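Long-range contact in calcium uptake protein 3, mitochondrial (Homo sapiens, PDB 6AGI), which senses calcium through its EF-hands and, as a disulfide-linked heterodimer with MICU1, regulates the mitochondrial calcium uniporter in the central nervous system and skeletal muscle: residues 86-92 against 209-213. Numbering follows the deposited sequence.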
ATOM      1  N   GLY B  86      17.507  14.518  26.454  1.00 45.34           N
ATOM      2  CA  GLY B  86      17.771  13.375  25.581  1.00 46.48           C
ATOM      3  C   GLY B  86      18.299  13.835  24.238  1.00 33.44           C
ATOM      4  O   GLY B  86      18.271  15.027  23.911  1.00 36.50           O
ATOM      5  N   VAL B  87      18.756  12.866  23.439  1.00 24.02           N
ATOM      6  CA  VAL B  87      19.341  13.161  22.122  1.00 31.81           C
ATOM      7  C   VAL B  87      18.857  12.161  21.082  1.00 19.97           C
ATOM      8  O   VAL B  87      18.801  10.951  21.329  1.00 19.50           O
ATOM      9  CB  VAL B  87      20.891  13.194  22.105  1.00 31.00           C
ATOM     10  CG1 VAL B  87      21.399  14.411  22.832  1.00 33.29           C
ATOM     11  CG2 VAL B  87      21.507  11.911  22.665  1.00 20.49           C
ATOM     12  N   ILE B  88      18.539  12.682  19.901  1.00 18.71           N
ATOM     13  CA  ILE B  88      18.097  11.907  18.748  1.00 22.05           C
ATOM     14  C   ILE B  88      18.954  12.280  17.545  1.00 31.24           C
ATOM     15  O   ILE B  88      19.153  13.471  17.267  1.00 20.61           O
ATOM     16  CB  ILE B  88      16.609  12.149  18.444  1.00 13.99           C
ATOM     17  CG1 ILE B  88      15.776  11.826  19.693  1.00 13.68           C
ATOM     18  CG2 ILE B  88      16.211  11.405  17.184  1.00 15.14           C
ATOM     19  CD1 ILE B  88      14.320  12.161  19.560  1.00 31.43           C
ATOM     20  N   SER B  89      19.532  11.265  16.894  1.00 33.90           N
ATOM     21  CA  SER B  89      20.353  11.485  15.711  1.00 17.95           C
ATOM     22  C   SER B  89      19.461  11.575  14.488  1.00 29.24           C
ATOM     23  O   SER B  89      18.251  11.337  14.555  1.00 21.76           O
ATOM     24  CB  SER B  89      21.373  10.366  15.513  1.00 19.60           C
ATOM     25  OG  SER B  89      20.762   9.076  15.505  1.00 31.32           O
ATOM     26  N   TYR B  90      20.090  11.881  13.350  1.00 22.34           N
ATOM     27  CA  TYR B  90      19.366  12.010  12.088  1.00 14.22           C
ATOM     28  C   TYR B  90      18.708  10.688  11.658  1.00 21.62           C
ATOM     29  O   TYR B  90      17.528  10.658  11.250  1.00  9.80           O
ATOM     30  CB  TYR B  90      20.312  12.529  11.015  1.00 11.51           C
ATOM     31  CG  TYR B  90      19.676  12.505   9.650  1.00 19.54           C
ATOM     32  CD1 TYR B  90      18.486  13.191   9.414  1.00 10.06           C
ATOM     33  CD2 TYR B  90      20.272  11.820   8.586  1.00 10.15           C
ATOM     34  CE1 TYR B  90      17.886  13.171   8.184  1.00 10.72           C
ATOM     35  CE2 TYR B  90      19.677  11.801   7.336  1.00 14.22           C
ATOM     36  CZ  TYR B  90      18.480  12.479   7.143  1.00 18.81           C
ATOM     37  OH  TYR B  90      17.879  12.480   5.905  1.00 26.92           O
ATOM     38  N   THR B  91      19.490   9.599  11.658  1.00 22.72           N
ATOM     39  CA  THR B  91      18.932   8.283  11.359  1.00 15.78           C
ATOM     40  C   THR B  91      17.776   7.953  12.286  1.00 27.36           C
ATOM     41  O   THR B  91      16.749   7.409  11.864  1.00  8.04           O
ATOM     42  CB  THR B  91      20.012   7.211  11.445  1.00 13.78           C
ATOM     43  OG1 THR B  91      21.201   7.675  10.781  1.00 26.48           O
ATOM     44  CG2 THR B  91      19.495   5.924  10.798  1.00 14.71           C
ATOM     45  N   GLU B  92      17.965   8.225  13.567  1.00 19.07           N
ATOM     46  CA  GLU B  92      16.971   7.914  14.577  1.00 10.23           C
ATOM     47  C   GLU B  92      15.695   8.716  14.317  1.00  9.01           C
ATOM     48  O   GLU B  92      14.573   8.201  14.442  1.00  8.47           O
ATOM     49  CB  GLU B  92      17.647   8.234  15.909  1.00 10.97           C
ATOM     50  CG  GLU B  92      17.283   7.551  17.150  1.00 34.86           C
ATOM     51  CD  GLU B  92      18.505   7.505  18.071  1.00 46.82           C
ATOM     52  OE1 GLU B  92      19.430   6.695  17.821  1.00 29.91           O
ATOM     53  OE2 GLU B  92      18.586   8.363  18.981  1.00 66.93           O
ATOM     54  N   ASP B 209      26.267   7.186  22.096  1.00 48.94           N
ATOM     55  CA  ASP B 209      25.014   6.676  22.638  1.00 38.23           C
ATOM     56  C   ASP B 209      23.926   7.732  22.495  1.00 36.24           C
ATOM     57  O   ASP B 209      24.196   8.930  22.437  1.00 39.68           O
ATOM     58  CB  ASP B 209      25.177   6.311  24.118  1.00 40.75           C
ATOM     59  CG  ASP B 209      25.607   4.875  24.327  1.00 53.26           C
ATOM     60  OD1 ASP B 209      25.952   4.207  23.329  1.00 62.35           O
ATOM     61  OD2 ASP B 209      25.636   4.432  25.496  1.00 61.24           O
ATOM     62  N   THR B 210      22.685   7.274  22.398  1.00 24.11           N
ATOM     63  CA  THR B 210      21.555   8.159  22.183  1.00 23.22           C
ATOM     64  C   THR B 210      20.444   7.727  23.125  1.00 30.13           C
ATOM     65  O   THR B 210      20.561   6.719  23.837  1.00 34.42           O
ATOM     66  CB  THR B 210      21.056   8.148  20.728  1.00 37.06           C
ATOM     67  OG1 THR B 210      20.725   6.811  20.329  1.00 44.82           O
ATOM     68  CG2 THR B 210      22.083   8.749  19.762  1.00 35.21           C
ATOM     69  N   THR B 211      19.363   8.520  23.153  1.00 33.15           N
ATOM     70  CA  THR B 211      18.246   8.184  24.032  1.00 25.07           C
ATOM     71  C   THR B 211      17.582   6.878  23.621  1.00 28.63           C
ATOM     72  O   THR B 211      17.319   6.026  24.471  1.00 30.10           O
ATOM     73  CB  THR B 211      17.246   9.341  24.093  1.00 31.89           C
ATOM     74  OG1 THR B 211      17.743  10.334  25.003  1.00 54.14           O
ATOM     75  CG2 THR B 211      15.828   8.862  24.493  1.00 18.59           C
ATOM     76  N   LEU B 212      17.310   6.685  22.326  1.00 29.16           N
ATOM     77  CA  LEU B 212      16.668   5.432  21.936  1.00 17.90           C
ATOM     78  C   LEU B 212      17.611   4.252  22.130  1.00 18.91           C
ATOM     79  O   LEU B 212      17.169   3.150  22.476  1.00 18.85           O
ATOM     80  CB  LEU B 212      16.167   5.505  20.494  1.00 17.27           C
ATOM     81  CG  LEU B 212      14.882   6.325  20.429  1.00 34.03           C
ATOM     82  CD1 LEU B 212      14.336   6.337  19.014  1.00 28.52           C
ATOM     83  CD2 LEU B 212      13.823   5.812  21.449  1.00 30.40           C
ATOM     84  N   LEU B 213      18.911   4.475  21.961  1.00 20.04           N
ATOM     85  CA  LEU B 213      19.879   3.400  22.128  1.00 22.73           C
ATOM     86  C   LEU B 213      19.940   2.919  23.589  1.00 29.09           C
ATOM     87  O   LEU B 213      19.917   1.707  23.860  1.00 33.71           O
ATOM     88  CB  LEU B 213      21.224   3.915  21.641  1.00 22.67           C
ATOM     89  CG  LEU B 213      22.097   3.102  20.713  1.00 30.41           C
ATOM     90  CD1 LEU B 213      21.300   2.635  19.528  1.00 22.88           C
ATOM     91  CD2 LEU B 213      23.257   4.002  20.277  1.00 31.43           C
TER
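Start at V87, whose two backbone polar atoms both find partners on T211. V87 N donates to T211 OG1 at 3.1 Å, and T211 N returns a bond to V87 O, also 3.1 Å and close to straight at 168°. T211 N is the amide of the first residue of helix 211-217, with no carbonyl of a preceding turn to bond to, so the extended run before helix 90-101 supplies its acceptor. G86 lets T211 in this close: its CA lies 3.1 Å from T211 OG1, and a CB there would point at the threonine and clash.

The second link is between side chains. T210 is the N-cap of helix 211-217; its OG1 donates to E92 OE1 at 2.8 Å and accepts a weak capping bond of 3.4 Å from L213 N, so one hydroxyl serves both roles. E92 reaches across from the first turn of helix 90-101, the one that follows the N-cap position S89. Two helix starts are thus tied together in the lobe that holds EF-hand 1, away from its calcium: helix 90-101 leads into helix 104-114, which enters that EF-hand, while L213 leans on K124 and F127 of its exiting helix 124-138.

Apolar contacts fill in around the polar ones. E92 CG rests on L212 CD1 at 3.7 Å, and V87 CG2 comes within 4.3 Å of T210 CB. Helix 58-66 covers the V87 end, with L65 touching V87, D209 and T211, while the backbone of I88, whose side chain starts away from 209-213, hydrogen-bonds to M33.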